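Local coordinates for protein succinate-semialdehyde dehydrogenase (Streptococcus pyogenes MGAS1882, PDB 4OGD) that probably catalyses the oxidation of succinic semialdehyde to succinate, using NADP+ as the cofactor, at residues Lys49-Gln54 and Pro144-Gly149; Val85-Asp90 and Ser420-Pro425; Asp100-Ser105 and Leu438-Phe443; Leu118-Gly123 and Phe446-Leu451; Ile125-Pro130 and Gly202-Gly207. One frame throughout, in Å; residues are numbered along the deposited sequence.

How the contacts relate
The five contacts join parts remote in sequence, mostly with alternating segments; contact 5 instead nests inside the loops closed by contacts 2, 3 and 4. Contacts 2 and 3, their centres about 15 Å apart, share helix 78-103, and the loop before strand 429-430 meets the loop after strand 433-434. Helix 136-148, used by contact 1, touches contacts 3, 4 and 5. Contact 5 lies among the parallel strands of a mixed six-stranded sheet; contact 4, its centre about 19 Å away, lies in a three-stranded antiparallel sheet, and its Phe446 packs on contact 5. The C-terminal part of the chain is thus laid back across the N-terminal helices, and contacts 2, 3 and 4 reach the second subunit.

Contact 1 of 5, residues Lys49-Gln54 and Pro144-Gly149; sequences KAQLHQ and PNFIVG
Lys49 and Ile147 bring their CA atoms to 6.6 Å where two roughly antiparallel helical segments pass, the axes 10.1 Å apart at closest approach and their directions 155° apart. Leu52 fills the gap at this separation. Its CD2 methyl lies 3.6 Å from Ile147 CG1 and almost as near Ile147 CD1, the two side chains crossing at about a right angle. Phe146 reaches over from the other helix, its CG anti to the backbone N (chi1 -180°) and so carried toward the facing helix. There the CD2 and CE2 rim meets Leu52 CB, 4.1 Å from Phe146 CD2, while the CZ corner points at Gln51. Gln51 OE1 approaches Phe146 CZ to 3.3 Å in the plane of the ring, meeting the slightly positive C-H edge; amide and ring planes are 34° apart. Lys49 contributes its aliphatic root, with CG 4.1 Å from Ile147 CD1, and sends NZ elsewhere, into salt bridges with Glu46 and Asp100. The second helix ends at Val148, and Gly149, with positive phi, follows as the C-prime residue of a Schellman motif. On the flank, helix 78-103 rests Ala99 against both Lys49 and Ile147, while Phe443, from the loop before strand 448-455, packs on Ile147. Helices 45-61, 78-103 and 136-148 therefore converge here.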
# COMPACT_ATOMS: atom_id res chain seq x y z
N LYS A 49 19.05 -17.46 2.21
CA LYS A 49 19.66 -17.15 0.92
C LYS A 49 20.08 -18.43 0.20
O LYS A 49 19.82 -18.61 -0.99
CB LYS A 49 20.87 -16.22 1.08
CG LYS A 49 20.48 -14.78 1.39
CD LYS A 49 21.63 -14.00 2.00
CE LYS A 49 22.83 -13.94 1.08
NZ LYS A 49 23.91 -13.08 1.65
N ALA A 50 20.73 -19.33 0.94
CA ALA A 50 21.18 -20.59 0.36
C ALA A 50 20.00 -21.45 -0.07
O ALA A 50 20.04 -22.11 -1.11
CB ALA A 50 22.06 -21.35 1.35
N GLN A 51 18.96 -21.47 0.76
CA GLN A 51 17.77 -22.26 0.44
C GLN A 51 17.06 -21.74 -0.80
O GLN A 51 16.57 -22.52 -1.61
CB GLN A 51 16.83 -22.29 1.65
CG GLN A 51 17.36 -23.15 2.81
CD GLN A 51 16.82 -22.72 4.15
OE1 GLN A 51 15.90 -21.91 4.23
NE2 GLN A 51 17.41 -23.26 5.23
N LEU A 52 17.01 -20.42 -0.97
CA LEU A 52 16.39 -19.84 -2.16
C LEU A 52 17.21 -20.13 -3.43
O LEU A 52 16.65 -20.42 -4.49
CB LEU A 52 16.16 -18.33 -1.98
CG LEU A 52 15.31 -17.65 -3.05
CD1 LEU A 52 13.95 -18.32 -3.21
CD2 LEU A 52 15.15 -16.16 -2.72
N HIS A 53 18.53 -20.07 -3.33
CA HIS A 53 19.36 -20.55 -4.42
C HIS A 53 19.09 -22.03 -4.74
O HIS A 53 19.11 -22.42 -5.90
CB HIS A 53 20.84 -20.33 -4.11
CG HIS A 53 21.31 -18.92 -4.32
ND1 HIS A 53 21.12 -18.25 -5.51
CD2 HIS A 53 21.97 -18.07 -3.51
CE1 HIS A 53 21.65 -17.05 -5.42
NE2 HIS A 53 22.17 -16.91 -4.21
N GLN A 54 18.82 -22.83 -3.71
CA GLN A 54 18.58 -24.26 -3.91
C GLN A 54 17.22 -24.48 -4.57
O GLN A 54 17.04 -25.42 -5.36
CB GLN A 54 18.70 -25.05 -2.59
CG GLN A 54 18.59 -26.59 -2.74
CD GLN A 54 19.66 -27.19 -3.66
OE1 GLN A 54 20.70 -26.59 -3.90
NE2 GLN A 54 19.40 -28.38 -4.17
N PRO A 144 10.95 -12.52 -2.47
CA PRO A 144 11.31 -11.41 -1.58
C PRO A 144 10.83 -11.58 -0.14
O PRO A 144 11.54 -11.22 0.80
CB PRO A 144 10.64 -10.20 -2.24
CG PRO A 144 9.50 -10.78 -3.01
CD PRO A 144 10.02 -12.08 -3.54
N ASN A 145 9.63 -12.12 0.06
CA ASN A 145 9.16 -12.30 1.42
C ASN A 145 9.97 -13.33 2.21
O ASN A 145 10.22 -13.16 3.40
CB ASN A 145 7.66 -12.60 1.44
CG ASN A 145 6.82 -11.35 1.20
OD1 ASN A 145 6.76 -10.47 2.05
ND2 ASN A 145 6.20 -11.27 0.02
N PHE A 146 10.39 -14.40 1.53
CA PHE A 146 11.21 -15.41 2.18
C PHE A 146 12.54 -14.80 2.62
O PHE A 146 13.00 -15.03 3.75
CB PHE A 146 11.44 -16.56 1.20
CG PHE A 146 12.27 -17.69 1.75
CD1 PHE A 146 11.87 -18.38 2.89
CD2 PHE A 146 13.45 -18.06 1.11
CE1 PHE A 146 12.64 -19.43 3.38
CE2 PHE A 146 14.22 -19.11 1.60
CZ PHE A 146 13.81 -19.78 2.74
N ILE A 147 13.14 -13.99 1.75
CA ILE A 147 14.39 -13.32 2.09
C ILE A 147 14.28 -12.41 3.33
O ILE A 147 15.10 -12.49 4.24
CB ILE A 147 14.98 -12.57 0.88
CG1 ILE A 147 15.47 -13.57 -0.17
CG2 ILE A 147 16.10 -11.64 1.31
CD1 ILE A 147 16.53 -14.55 0.36
N VAL A 148 13.26 -11.55 3.38
CA VAL A 148 13.12 -10.66 4.55
C VAL A 148 12.74 -11.43 5.82
O VAL A 148 13.06 -11.02 6.94
CB VAL A 148 12.15 -9.48 4.32
CG1 VAL A 148 10.71 -9.93 4.44
CG2 VAL A 148 12.42 -8.37 5.34
N GLY A 149 12.09 -12.58 5.64
CA GLY A 149 11.68 -13.39 6.78
C GLY A 149 10.20 -13.35 7.11
O GLY A 149 9.82 -13.51 8.26

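Contact 2 of 5, residues Val85-Asp90 and Ser420-Pro425; sequences VDLCAD and SLPELP
Pro422, whose ring rests on Asp90, also makes a polar link of its own: Pro422 O lies 2.8 Å from Ser439 N, a probable hydrogen bond that ties this loop to the one following strand 433-434. Across the contact itself the evidence is all van der Waals. The ring of Pro422 turns its CG toward the helix, 3.7 Å from Asp90 O and 3.9 Å from Asp90 CB, lying against the backbone and the root of the aspartate, not its carboxylate. One turn earlier, Leu87 extends with CG anti to the backbone N (chi1 -177°), and its branched end reaches the loop. Both methyls come up to Ser420 O: Leu87 CD2 at 3.7 Å and Leu87 CD1 at 3.8 Å. The fork thus straddles a carbonyl oxygen, while CD1 also touches the proline two residues on, 4.1 Å from Pro422 CD. The hydroxyl of Ser420 looks elsewhere, bonded to Tyr136 OH on helix 136-148, which also packs on Leu87. Beyond the turn, Glu423 OE2 hydrogen-bonds Thr110 OG1 of the second subunit, placing the loop between helix 78-103 and the dimer interface. The loop's shape is a type I beta turn from Leu421 to Leu424, closed by the hydrogen bond from Leu424 N to Leu421 O, 3.1 Å. Pro422 holds its second position with phi -58°, a value that suits that position, so the ring meeting the helix is also the rigid corner of a classic proline-bearing type I turn.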
# COMPACT_ATOMS: atom_id res chain seq x y z
N VAL A 85 9.36 -21.59 -15.87
CA VAL A 85 10.32 -22.13 -14.92
C VAL A 85 11.62 -21.35 -14.97
O VAL A 85 12.16 -20.96 -13.93
CB VAL A 85 10.63 -23.61 -15.16
CG1 VAL A 85 11.76 -24.06 -14.23
CG2 VAL A 85 9.39 -24.44 -14.92
N ASP A 86 12.12 -21.10 -16.18
CA ASP A 86 13.38 -20.37 -16.36
C ASP A 86 13.36 -19.02 -15.66
O ASP A 86 14.33 -18.63 -14.99
CB ASP A 86 13.69 -20.16 -17.85
CG ASP A 86 14.04 -21.44 -18.58
OD1 ASP A 86 14.30 -22.47 -17.92
OD2 ASP A 86 14.05 -21.41 -19.84
N LEU A 87 12.24 -18.30 -15.79
CA LEU A 87 12.11 -16.99 -15.17
C LEU A 87 12.03 -17.11 -13.64
O LEU A 87 12.58 -16.27 -12.92
CB LEU A 87 10.89 -16.25 -15.73
CG LEU A 87 10.68 -14.83 -15.20
CD1 LEU A 87 11.98 -14.03 -15.30
CD2 LEU A 87 9.55 -14.14 -15.97
N CYS A 88 11.37 -18.15 -13.15
CA CYS A 88 11.29 -18.40 -11.71
C CYS A 88 12.68 -18.64 -11.13
O CYS A 88 12.99 -18.15 -10.04
CB CYS A 88 10.40 -19.60 -11.41
SG CYS A 88 8.64 -19.26 -11.61
N ALA A 89 13.50 -19.41 -11.86
CA ALA A 89 14.87 -19.66 -11.46
C ALA A 89 15.59 -18.33 -11.28
O ALA A 89 16.21 -18.09 -10.25
CB ALA A 89 15.58 -20.52 -12.52
N ASP A 90 15.46 -17.45 -12.26
CA ASP A 90 16.13 -16.14 -12.20
C ASP A 90 15.64 -15.24 -11.08
O ASP A 90 16.43 -14.52 -10.46
CB ASP A 90 16.03 -15.43 -13.56
CG ASP A 90 16.84 -16.13 -14.64
OD1 ASP A 90 17.73 -16.94 -14.30
OD2 ASP A 90 16.58 -15.86 -15.83
N SER A 420 8.99 -9.64 -18.64
CA SER A 420 9.25 -9.43 -17.23
C SER A 420 10.62 -10.00 -16.94
O SER A 420 10.99 -11.04 -17.49
CB SER A 420 8.19 -10.16 -16.40
OG SER A 420 8.48 -10.06 -15.01
N LEU A 421 11.38 -9.29 -16.10
CA LEU A 421 12.71 -9.71 -15.68
C LEU A 421 12.80 -9.37 -14.20
O LEU A 421 12.10 -8.47 -13.73
CB LEU A 421 13.78 -8.95 -16.46
CG LEU A 421 13.86 -9.26 -17.96
CD1 LEU A 421 14.73 -8.23 -18.65
CD2 LEU A 421 14.42 -10.67 -18.16
N PRO A 422 13.66 -10.08 -13.45
CA PRO A 422 13.67 -9.88 -12.00
C PRO A 422 13.96 -8.44 -11.59
O PRO A 422 13.47 -7.99 -10.55
CB PRO A 422 14.81 -10.79 -11.54
CG PRO A 422 14.83 -11.89 -12.56
CD PRO A 422 14.54 -11.19 -13.86
N GLU A 423 14.72 -7.72 -12.42
CA GLU A 423 15.16 -6.37 -12.09
C GLU A 423 14.18 -5.26 -12.50
O GLU A 423 14.44 -4.07 -12.24
CB GLU A 423 16.53 -6.11 -12.72
CG GLU A 423 16.50 -6.06 -14.25
CD GLU A 423 16.83 -7.39 -14.91
OE1 GLU A 423 16.61 -8.46 -14.31
OE2 GLU A 423 17.31 -7.35 -16.06
N LEU A 424 13.07 -5.63 -13.13
CA LEU A 424 12.11 -4.64 -13.62
C LEU A 424 10.82 -4.64 -12.78
O LEU A 424 10.21 -5.70 -12.59
CB LEU A 424 11.75 -4.93 -15.08
CG LEU A 424 12.88 -4.97 -16.11
CD1 LEU A 424 12.35 -5.26 -17.52
CD2 LEU A 424 13.67 -3.66 -16.09
N PRO A 425 10.40 -3.46 -12.29
CA PRO A 425 9.16 -3.42 -11.50
C PRO A 425 7.93 -3.69 -12.35
O PRO A 425 7.86 -3.26 -13.51
CB PRO A 425 9.13 -1.99 -10.95
CG PRO A 425 9.96 -1.19 -11.92
CD PRO A 425 11.01 -2.13 -12.45

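Contact 3 of 5, residues Asp100-Ser105 and Leu438-Phe443; sequences DEFLMS and LSELGF
The Phe102 ring has one face taken by Glu440: CG stands almost over the ring centre, 3.6 Å from the centroid of Phe102, a CH-pi contact. The carboxylate continues over the rim with its plane only 11° from that of the ring, and Glu440 CD is 3.5 Å from Phe102 CD1. This stacking follows from an extended glutamate chain whose CG is anti to the backbone N (chi1 -168°). Phe443 has its own face occupied by Phe102 CB, 3.8 Å from the Phe443 centroid and offset toward the rim. At its edge, in the ring plane, lies Leu103, with CD2 3.8 Å from Phe443 CZ. The two phenyl rings are inclined at 56°, neither stacked nor T-shaped. All this gathers at the C-terminal end of helix 78-103, where the loop before strand 448-455 comes across it. That loop is shaped by an ST turn: Ser439 OG accepts from Leu441 N at 3.1 Å while donating to Leu438 O, which also receives Gly442 N. The polar link between the segments is a water that donates to both sides, 2.8 Å from Phe102 O and 2.8 Å from Glu440 OE2. It fastens the carboxylate to the helix end beside the ring it lies upon. Glu101 brings a like charge near Glu440 OE1, which would tend to raise the pKa of either acid, although Lys119 offers OE2 a long, weak ion pair. Behind Phe443, helix 136-148 supplies Pro144 and Ile147, and Tyr95 touches both phenylalanines.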
# COMPACT_ATOMS: atom_id res chain seq x y z
N ASP A 100 21.52 -8.93 0.74
CA ASP A 100 22.28 -8.05 1.62
C ASP A 100 22.08 -6.57 1.28
O ASP A 100 21.88 -5.74 2.17
CB ASP A 100 23.77 -8.39 1.59
CG ASP A 100 24.07 -9.78 2.13
OD1 ASP A 100 23.25 -10.30 2.92
OD2 ASP A 100 25.12 -10.34 1.77
N GLU A 101 22.12 -6.25 -0.01
CA GLU A 101 21.93 -4.88 -0.46
C GLU A 101 20.52 -4.37 -0.14
O GLU A 101 20.33 -3.23 0.30
CB GLU A 101 22.17 -4.78 -1.97
CG GLU A 101 21.86 -3.39 -2.53
CD GLU A 101 21.93 -3.33 -4.05
OE1 GLU A 101 22.63 -4.17 -4.65
OE2 GLU A 101 21.27 -2.45 -4.64
N PHE A 102 19.53 -5.23 -0.36
CA PHE A 102 18.14 -4.83 -0.18
C PHE A 102 17.74 -4.72 1.29
O PHE A 102 16.77 -4.05 1.62
CB PHE A 102 17.20 -5.80 -0.90
CG PHE A 102 17.20 -5.65 -2.40
CD1 PHE A 102 18.01 -4.71 -3.04
CD2 PHE A 102 16.37 -6.45 -3.17
CE1 PHE A 102 17.98 -4.58 -4.42
CE2 PHE A 102 16.33 -6.33 -4.55
CZ PHE A 102 17.15 -5.39 -5.18
N LEU A 103 18.48 -5.40 2.17
CA LEU A 103 18.18 -5.40 3.60
C LEU A 103 19.03 -4.42 4.41
O LEU A 103 18.82 -4.26 5.61
CB LEU A 103 18.37 -6.81 4.17
CG LEU A 103 17.27 -7.81 3.86
CD1 LEU A 103 17.70 -9.23 4.20
CD2 LEU A 103 16.02 -7.43 4.66
N MET A 104 19.98 -3.77 3.75
CA MET A 104 20.86 -2.82 4.42
C MET A 104 20.09 -1.69 5.11
O MET A 104 19.07 -1.22 4.60
CB MET A 104 21.84 -2.23 3.41
CG MET A 104 23.07 -1.58 4.02
SD MET A 104 24.15 -0.93 2.73
CE MET A 104 23.40 -1.62 1.26
N SER A 105 20.58 -1.27 6.28
CA SER A 105 20.04 -0.09 6.95
C SER A 105 20.15 1.12 6.03
O SER A 105 21.06 1.20 5.20
CB SER A 105 20.82 0.16 8.24
OG SER A 105 20.31 1.28 8.95
N LEU A 438 8.58 -7.50 -8.15
CA LEU A 438 9.91 -7.56 -8.77
C LEU A 438 10.69 -6.24 -8.62
O LEU A 438 10.14 -5.24 -8.16
CB LEU A 438 9.85 -8.05 -10.24
CG LEU A 438 9.26 -9.46 -10.42
CD1 LEU A 438 9.18 -9.83 -11.90
CD2 LEU A 438 10.07 -10.51 -9.65
N SER A 439 11.97 -6.27 -9.01
CA SER A 439 12.93 -5.19 -8.72
C SER A 439 13.04 -4.94 -7.21
O SER A 439 12.54 -5.72 -6.40
CB SER A 439 12.60 -3.89 -9.47
OG SER A 439 11.61 -3.11 -8.81
N GLU A 440 13.71 -3.86 -6.82
CA GLU A 440 13.78 -3.55 -5.40
C GLU A 440 12.44 -3.00 -4.91
O GLU A 440 12.14 -3.09 -3.72
CB GLU A 440 14.92 -2.57 -5.07
CG GLU A 440 15.19 -2.49 -3.56
CD GLU A 440 16.40 -1.66 -3.20
OE1 GLU A 440 17.01 -1.06 -4.12
OE2 GLU A 440 16.75 -1.60 -2.00
N LEU A 441 11.65 -2.43 -5.82
CA LEU A 441 10.33 -1.94 -5.43
C LEU A 441 9.47 -3.08 -4.90
O LEU A 441 8.66 -2.89 -3.98
CB LEU A 441 9.62 -1.25 -6.60
CG LEU A 441 10.27 0.03 -7.14
CD1 LEU A 441 9.41 0.67 -8.23
CD2 LEU A 441 10.55 1.02 -6.01
N GLY A 442 9.64 -4.26 -5.46
CA GLY A 442 8.88 -5.42 -5.04
C GLY A 442 9.44 -6.13 -3.81
O GLY A 442 8.95 -7.19 -3.42
N PHE A 443 10.48 -5.55 -3.21
CA PHE A 443 11.07 -6.13 -2.01
C PHE A 443 10.44 -5.58 -0.73
O PHE A 443 10.39 -6.27 0.29
CB PHE A 443 12.59 -5.92 -1.99
CG PHE A 443 13.28 -6.63 -0.87
CD1 PHE A 443 13.51 -7.99 -0.95
CD2 PHE A 443 13.70 -5.93 0.25
CE1 PHE A 443 14.14 -8.66 0.08
CE2 PHE A 443 14.33 -6.59 1.29
CZ PHE A 443 14.55 -7.96 1.20
O HOH W 1 15.06 -2.75 -0.11

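Contact 4 of 5, residues Leu118-Gly123 and Phe446-Leu451; sequences LKQSTG and FVNEHL
Gln120 reaches across to two residues of the facing strand. Its CB lies 3.9 Å from Asn448 O, beside the backbone of its partner. CG is anti to the carbonyl carbon and the chain runs extended from there, carrying CD toward His450. At the tip, OE1 accepts a hydrogen bond from His450 ND1 at 2.7 Å, with an N-H...O angle of 163°. The oxygen sits in the plane of the imidazole, at its edge, whereas the donor stands 38° out of the amide plane. The other amide branch, NE2, leaves for Ala405 O of the second subunit. On the far side of the imidazole, His450 NE2 is bonded to Ser412 OG of the second subunit.

The strands themselves are antiparallel. Leu118 with His450 and Gln120 with Asn448 form hydrogen-bonded pairs, each with two backbone bonds, around the non-hydrogen-bonded pair Lys119 and Glu449. Past the strand, Thr122 OG1, in the crowded position between the backbone N and the carbonyl carbon, donates to Phe446 O at 2.8 Å. Its methyl packs nearby, CG2 being 3.6 Å from Asn448 CB. Phe446 O has a second donor in Asn150 ND2. A water joins the segments, 2.7 Å from Ser121 O and 3.1 Å from Asn448 ND2, the latter also bonded to Thr409 O of the second subunit. Strand 113-120 lies between strands 106-107 and 448-455; helix 136-148 meets Val447 through Val148, and at Leu451 the sheet continues into the second subunit.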
# COMPACT_ATOMS: atom_id res chain seq x y z
N LEU A 118 15.52 0.68 9.52
CA LEU A 118 15.78 -0.71 9.23
C LEU A 118 14.68 -1.23 8.32
O LEU A 118 13.60 -0.63 8.23
CB LEU A 118 15.82 -1.51 10.53
CG LEU A 118 16.85 -1.00 11.54
CD1 LEU A 118 16.67 -1.71 12.87
CD2 LEU A 118 18.26 -1.21 11.02
N LYS A 119 14.95 -2.34 7.64
CA LYS A 119 13.92 -3.01 6.86
C LYS A 119 13.70 -4.37 7.48
O LYS A 119 14.54 -5.26 7.37
CB LYS A 119 14.32 -3.12 5.39
CG LYS A 119 14.32 -1.78 4.68
CD LYS A 119 14.97 -1.87 3.30
CE LYS A 119 14.92 -0.52 2.61
NZ LYS A 119 15.68 -0.50 1.32
N GLN A 120 12.58 -4.52 8.17
CA GLN A 120 12.37 -5.70 9.00
C GLN A 120 11.16 -6.50 8.55
O GLN A 120 10.24 -5.97 7.93
CB GLN A 120 12.21 -5.28 10.46
CG GLN A 120 13.45 -4.59 11.02
CD GLN A 120 13.32 -4.27 12.48
OE1 GLN A 120 12.37 -3.62 12.90
NE2 GLN A 120 14.28 -4.74 13.28
N SER A 121 11.17 -7.80 8.87
CA SER A 121 9.99 -8.62 8.62
C SER A 121 8.83 -8.16 9.49
O SER A 121 9.03 -7.49 10.51
CB SER A 121 10.30 -10.09 8.92
OG SER A 121 10.63 -10.25 10.29
N THR A 122 7.63 -8.53 9.08
CA THR A 122 6.43 -8.16 9.81
C THR A 122 5.59 -9.34 10.29
O THR A 122 4.95 -9.25 11.34
CB THR A 122 5.55 -7.21 8.99
OG1 THR A 122 5.33 -7.75 7.68
CG2 THR A 122 6.24 -5.86 8.85
N GLY A 123 5.60 -10.45 9.56
CA GLY A 123 4.78 -11.58 9.94
C GLY A 123 4.39 -12.50 8.80
O GLY A 123 5.13 -12.64 7.83
N PHE A 446 5.91 -5.62 2.15
CA PHE A 446 5.50 -6.07 3.47
C PHE A 446 6.64 -6.04 4.48
O PHE A 446 6.72 -6.86 5.41
CB PHE A 446 4.80 -7.43 3.39
CG PHE A 446 3.62 -7.42 2.46
CD1 PHE A 446 2.43 -6.82 2.85
CD2 PHE A 446 3.72 -7.96 1.18
CE1 PHE A 446 1.35 -6.80 2.00
CE2 PHE A 446 2.64 -7.94 0.32
CZ PHE A 446 1.44 -7.35 0.72
N VAL A 447 7.53 -5.07 4.30
CA VAL A 447 8.58 -4.83 5.29
C VAL A 447 8.21 -3.66 6.17
O VAL A 447 7.53 -2.72 5.74
CB VAL A 447 9.97 -4.58 4.65
CG1 VAL A 447 10.28 -5.63 3.58
CG2 VAL A 447 10.08 -3.18 4.11
N ASN A 448 8.66 -3.74 7.42
CA ASN A 448 8.51 -2.65 8.37
C ASN A 448 9.73 -1.76 8.18
O ASN A 448 10.86 -2.15 8.50
CB ASN A 448 8.47 -3.22 9.79
CG ASN A 448 8.59 -2.15 10.87
OD1 ASN A 448 8.50 -0.96 10.58
ND2 ASN A 448 8.79 -2.59 12.11
N GLU A 449 9.49 -0.59 7.63
CA GLU A 449 10.53 0.43 7.54
C GLU A 449 10.56 1.11 8.90
O GLU A 449 9.72 1.94 9.23
CB GLU A 449 10.23 1.41 6.40
CG GLU A 449 10.35 0.74 5.02
CD GLU A 449 9.36 1.25 3.99
OE1 GLU A 449 8.16 1.39 4.32
OE2 GLU A 449 9.77 1.51 2.83
N HIS A 450 11.53 0.69 9.72
CA HIS A 450 11.53 0.99 11.15
C HIS A 450 12.54 2.09 11.43
O HIS A 450 13.76 1.86 11.35
CB HIS A 450 11.90 -0.29 11.90
CG HIS A 450 11.93 -0.17 13.39
ND1 HIS A 450 12.09 -1.27 14.21
CD2 HIS A 450 11.84 0.90 14.22
CE1 HIS A 450 12.10 -0.89 15.47
NE2 HIS A 450 11.93 0.42 15.51
N LEU A 451 12.04 3.28 11.76
CA LEU A 451 12.88 4.44 12.05
C LEU A 451 13.53 4.29 13.42
O LEU A 451 12.85 3.95 14.39
CB LEU A 451 12.03 5.72 12.05
CG LEU A 451 12.68 6.98 12.62
CD1 LEU A 451 13.80 7.46 11.70
CD2 LEU A 451 11.62 8.07 12.78
O HOH W 2 8.20 -5.58 12.28

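Contact 5 of 5, residues Ile125-Pro130 and Gly202-Gly207; sequences ILAVEP and GVCLTG
The topological switch of the Rossmann-type sheet lies here, where strand 124-128 pairs in parallel with strand 200-206; Leu126, Val128, Gly202, Cys204 and Thr206 carry its bonds. The axes diverge by only 13°. Val128 bonds to the residues before and after its partner Leu205: Val128 N donates to Cys204 O at 2.9 Å, and Val128 O accepts from Thr206 N at 2.9 Å. Leu126 does the same around Val203, through Gly202 O and Cys204 N. On one face, Leu126 and Val203 lie side by side, CD2 to CG1 4.0 Å, and Val128 CG1 meets Leu205 CD1 at 3.7 Å. On the other, Cys204 SG sits between its backbone N and carbonyl carbon (chi1 51°) and touches Ala127 CB at 3.7 Å. Ile125 takes advantage of the bare backbone of Gly202, setting CD1 3.9 Å from Gly202 CA.

Next along the chain, Glu129 bends at chi2, bringing its carboxylate back toward Thr206. A water 2.7 Å from Glu129 OE2 also bonds Thr206 OG1, bridging the two side chains. Pro130 then closes on the end of strand 200-206, its CD 3.1 Å from Thr206 O. Helix 136-148 lies over the Glu129 side, through Gln137 and Val141, while strands 152-155 and 225-229 flank the pair. With strands 181-183, 152-155, 124-128, 200-206 and 225-229 in the order 3-2-1-4-5, the first and fourth meet here, the topological switch point of a dinucleotide-binding fold, consistent with NADP+ lying toward the C-terminal strand ends.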
# COMPACT_ATOMS: atom_id res chain seq x y z
N ILE A 125 2.39 -13.67 5.57
CA ILE A 125 1.77 -13.03 4.41
C ILE A 125 0.88 -14.03 3.69
O ILE A 125 1.32 -15.15 3.39
CB ILE A 125 2.84 -12.51 3.43
CG1 ILE A 125 3.75 -11.49 4.13
CG2 ILE A 125 2.19 -11.90 2.19
CD1 ILE A 125 3.00 -10.29 4.68
N LEU A 126 -0.37 -13.65 3.43
CA LEU A 126 -1.24 -14.43 2.55
C LEU A 126 -1.05 -14.01 1.10
O LEU A 126 -1.26 -12.84 0.76
CB LEU A 126 -2.71 -14.26 2.94
CG LEU A 126 -3.71 -14.83 1.93
CD1 LEU A 126 -3.59 -16.34 1.78
CD2 LEU A 126 -5.14 -14.44 2.29
N ALA A 127 -0.67 -14.97 0.26
CA ALA A 127 -0.59 -14.74 -1.17
C ALA A 127 -1.77 -15.42 -1.84
O ALA A 127 -2.03 -16.60 -1.59
CB ALA A 127 0.73 -15.27 -1.72
N VAL A 128 -2.50 -14.67 -2.66
CA VAL A 128 -3.60 -15.23 -3.43
C VAL A 128 -3.18 -15.12 -4.89
O VAL A 128 -3.01 -14.01 -5.39
CB VAL A 128 -4.92 -14.47 -3.18
CG1 VAL A 128 -6.05 -15.11 -3.97
CG2 VAL A 128 -5.24 -14.44 -1.70
N GLU A 129 -2.98 -16.26 -5.55
CA GLU A 129 -2.37 -16.30 -6.88
C GLU A 129 -3.25 -17.02 -7.90
O GLU A 129 -4.08 -17.86 -7.53
CB GLU A 129 -0.97 -16.93 -6.79
CG GLU A 129 -0.04 -16.23 -5.78
CD GLU A 129 0.17 -14.74 -6.06
OE1 GLU A 129 0.01 -14.32 -7.23
OE2 GLU A 129 0.49 -13.98 -5.11
N PRO A 130 -3.08 -16.69 -9.19
CA PRO A 130 -4.00 -17.15 -10.22
C PRO A 130 -3.41 -18.22 -11.14
O PRO A 130 -2.20 -18.49 -11.11
CB PRO A 130 -4.24 -15.87 -11.02
CG PRO A 130 -2.89 -15.22 -11.02
CD PRO A 130 -2.24 -15.58 -9.68
N GLY A 202 -0.46 -9.10 6.05
CA GLY A 202 -0.46 -8.54 4.71
C GLY A 202 -1.05 -9.53 3.74
O GLY A 202 -0.98 -10.75 3.96
N VAL A 203 -1.64 -9.02 2.67
CA VAL A 203 -2.18 -9.87 1.62
C VAL A 203 -1.71 -9.36 0.27
O VAL A 203 -1.91 -8.19 -0.07
CB VAL A 203 -3.73 -9.90 1.64
CG1 VAL A 203 -4.23 -10.88 0.61
CG2 VAL A 203 -4.26 -10.26 3.03
N CYS A 204 -1.07 -10.22 -0.51
CA CYS A 204 -0.73 -9.86 -1.88
C CYS A 204 -1.56 -10.72 -2.82
O CYS A 204 -1.60 -11.94 -2.68
CB CYS A 204 0.78 -10.03 -2.16
SG CYS A 204 1.47 -11.64 -1.69
N LEU A 205 -2.23 -10.08 -3.77
CA LEU A 205 -3.06 -10.81 -4.70
C LEU A 205 -2.70 -10.49 -6.13
O LEU A 205 -2.47 -9.33 -6.49
CB LEU A 205 -4.54 -10.50 -4.47
CG LEU A 205 -5.56 -11.21 -5.38
CD1 LEU A 205 -6.83 -11.51 -4.61
CD2 LEU A 205 -5.90 -10.38 -6.64
N THR A 206 -2.68 -11.53 -6.95
CA THR A 206 -2.63 -11.39 -8.39
C THR A 206 -3.83 -12.14 -8.93
O THR A 206 -4.08 -13.29 -8.55
CB THR A 206 -1.34 -12.00 -8.96
OG1 THR A 206 -0.22 -11.31 -8.39
CG2 THR A 206 -1.31 -11.83 -10.47
N GLY A 207 -4.61 -11.50 -9.79
CA GLY A 207 -5.79 -12.16 -10.33
C GLY A 207 -6.75 -11.17 -10.95
O GLY A 207 -6.33 -10.17 -11.53
O HOH W 3 0.66 -11.36 -5.66